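Local coordinates for hypothetical protein aq_1447 (Aquifex aeolicus, PDB 1YVU) that uses short single-stranded DNA guides to bind complementary RNA targets and cleaves them with the help of divalent metal ions, at residues Asn603-Phe607 with Thr637-Ile641. Numbering follows the deposited sequence.
Sequences NPRFF and THQPI
Two extended segments of the PIWI domain, 603-607 and 637-641, cross obliquely, their end-to-end directions 131° apart. Arg605 and Pro640 are the nearest pair, their CA atoms 6.1 Å apart. Pro640 is at the centre of the contact, with the most surface covered. Its CA-to-CB bond points toward 603-607, and the ring has a C-gamma exo pucker. Its CG lies 3.4 Å from the carbonyl O of Pro604, 3.8 Å from the CA of Arg605 and 3.5 Å from the CD1 of Phe606. The Phe606 side chain is an m rotamer (chi1 -75°, chi2 111°). Its ring meets both Pro640 and His638 obliquely, with Phe606 CD1 4.3 Å from His638 CE1. His638 adopts t with chi2 -95°, and its NE2 is hydrogen-bonded to the O of Tyr630. Asn603 is m, with chi2 -44°. This turns its ND2 to donate a hydrogen bond to the O of Pro640, 2.9 Å long; ND2 also bonds the O of Ile599. The amide thus ties the end of strand 592-599 to the approach to strand 641-645. Arg605 starts m,t and leads past Pro640, its CD 3.5 Å from the O of His638. Its NH1 forms a salt bridge with Asp158 in strand 153-165. The contact is buried in the domain's RNase H fold, and 637-641 belongs to the PIWI box. Pro604 and Pro640 both rest on Ile626 of strand 624-627. Phe607 joins Leu6 by backbone hydrogen bonding at the sheet edge and packs on helix 280-299, while Ile641 pairs with Leu627 as strand 641-645 begins.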
loop_
_atom_site.group_PDB
_atom_site.type_symbol
_atom_site.label_atom_id
_atom_site.label_comp_id
_atom_site.label_asym_id
_atom_site.label_seq_id
_atom_site.Cartn_x
_atom_site.Cartn_y
_atom_site.Cartn_z
ATOM N N ASN A 603 1.560 -2.145 8.652
ATOM C CA ASN A 603 1.064 -1.666 9.927
ATOM C C ASN A 603 1.062 -2.741 11.011
ATOM O O ASN A 603 1.274 -3.926 10.713
ATOM C CB ASN A 603 -0.359 -1.144 9.703
ATOM C CG ASN A 603 -0.396 0.049 8.790
ATOM O OD1 ASN A 603 0.410 0.983 8.904
ATOM N ND2 ASN A 603 -1.332 0.020 7.857
ATOM N N PRO A 604 0.945 -2.334 12.297
ATOM C CA PRO A 604 0.914 -3.322 13.380
ATOM C C PRO A 604 -0.432 -4.027 13.329
ATOM O O PRO A 604 -1.474 -3.372 13.227
ATOM C CB PRO A 604 1.036 -2.459 14.622
ATOM C CG PRO A 604 1.863 -1.329 14.169
ATOM C CD PRO A 604 1.235 -0.998 12.856
ATOM N N ARG A 605 -0.385 -5.358 13.322
ATOM C CA ARG A 605 -1.580 -6.183 13.245
ATOM C C ARG A 605 -2.305 -6.329 14.582
ATOM O O ARG A 605 -1.822 -5.818 15.590
ATOM C CB ARG A 605 -1.237 -7.535 12.607
ATOM C CG ARG A 605 -0.872 -7.452 11.096
ATOM C CD ARG A 605 -1.107 -8.787 10.352
ATOM N NE ARG A 605 -0.068 -9.091 9.368
ATOM C CZ ARG A 605 1.132 -9.596 9.666
ATOM N NH1 ARG A 605 1.441 -9.871 10.929
ATOM N NH2 ARG A 605 2.044 -9.782 8.717
ATOM N N PHE A 606 -3.539 -6.844 14.528
ATOM C CA PHE A 606 -4.371 -7.100 15.712
ATOM C C PHE A 606 -4.546 -8.613 15.821
ATOM O O PHE A 606 -4.939 -9.289 14.847
ATOM C CB PHE A 606 -5.762 -6.497 15.593
ATOM C CG PHE A 606 -5.812 -5.000 15.773
ATOM C CD1 PHE A 606 -6.109 -4.171 14.686
ATOM C CD2 PHE A 606 -5.670 -4.401 17.042
ATOM C CE1 PHE A 606 -6.265 -2.769 14.853
ATOM C CE2 PHE A 606 -5.831 -2.978 17.206
ATOM C CZ PHE A 606 -6.129 -2.183 16.113
ATOM N N PHE A 607 -4.238 -9.143 17.002
ATOM C CA PHE A 607 -4.347 -10.567 17.266
ATOM C C PHE A 607 -5.346 -10.723 18.399
ATOM O O PHE A 607 -5.173 -10.134 19.466
ATOM C CB PHE A 607 -2.990 -11.170 17.675
ATOM C CG PHE A 607 -1.844 -10.823 16.744
ATOM C CD1 PHE A 607 -0.894 -9.847 17.108
ATOM C CD2 PHE A 607 -1.713 -11.461 15.495
ATOM C CE1 PHE A 607 0.191 -9.510 16.226
ATOM C CE2 PHE A 607 -0.639 -11.139 14.598
ATOM C CZ PHE A 607 0.310 -10.170 14.957
ATOM N N THR A 637 -6.194 -12.784 7.210
ATOM C CA THR A 637 -6.478 -11.686 6.272
ATOM C C THR A 637 -6.974 -10.439 7.027
ATOM O O THR A 637 -8.140 -10.014 6.882
ATOM C CB THR A 637 -7.537 -12.083 5.166
ATOM O OG1 THR A 637 -7.250 -13.389 4.651
ATOM C CG2 THR A 637 -7.529 -11.073 3.999
ATOM N N HIS A 638 -6.123 -9.939 7.925
ATOM C CA HIS A 638 -6.447 -8.716 8.622
ATOM C C HIS A 638 -5.344 -7.694 8.641
ATOM O O HIS A 638 -4.370 -7.794 9.387
ATOM C CB HIS A 638 -7.051 -8.874 10.003
ATOM C CG HIS A 638 -7.813 -7.654 10.409
ATOM N ND1 HIS A 638 -7.251 -6.653 11.176
ATOM C CD2 HIS A 638 -9.011 -7.178 9.992
ATOM C CE1 HIS A 638 -8.066 -5.613 11.198
ATOM N NE2 HIS A 638 -9.140 -5.904 10.486
ATOM N N GLN A 639 -5.587 -6.669 7.834
ATOM C CA GLN A 639 -4.693 -5.557 7.649
ATOM C C GLN A 639 -5.297 -4.280 8.256
ATOM O O GLN A 639 -6.265 -3.721 7.712
ATOM C CB GLN A 639 -4.458 -5.336 6.153
ATOM C CG GLN A 639 -4.357 -6.580 5.273
ATOM C CD GLN A 639 -3.060 -6.620 4.494
ATOM O OE1 GLN A 639 -1.975 -6.638 5.089
ATOM N NE2 GLN A 639 -3.157 -6.618 3.161
ATOM N N PRO A 640 -4.770 -3.824 9.417
ATOM C CA PRO A 640 -5.296 -2.606 10.037
ATOM C C PRO A 640 -4.659 -1.417 9.336
ATOM O O PRO A 640 -3.507 -1.505 8.895
ATOM C CB PRO A 640 -4.758 -2.696 11.469
ATOM C CG PRO A 640 -4.380 -4.092 11.640
ATOM C CD PRO A 640 -3.812 -4.470 10.333
ATOM N N ILE A 641 -5.388 -0.317 9.201
ATOM C CA ILE A 641 -4.800 0.867 8.566
ATOM C C ILE A 641 -4.233 1.838 9.619
ATOM O O ILE A 641 -4.557 1.749 10.811
ATOM C CB ILE A 641 -5.792 1.595 7.601
ATOM C CG1 ILE A 641 -6.833 2.397 8.386
ATOM C CG2 ILE A 641 -6.441 0.577 6.641
ATOM C CD1 ILE A 641 -7.569 3.411 7.571
#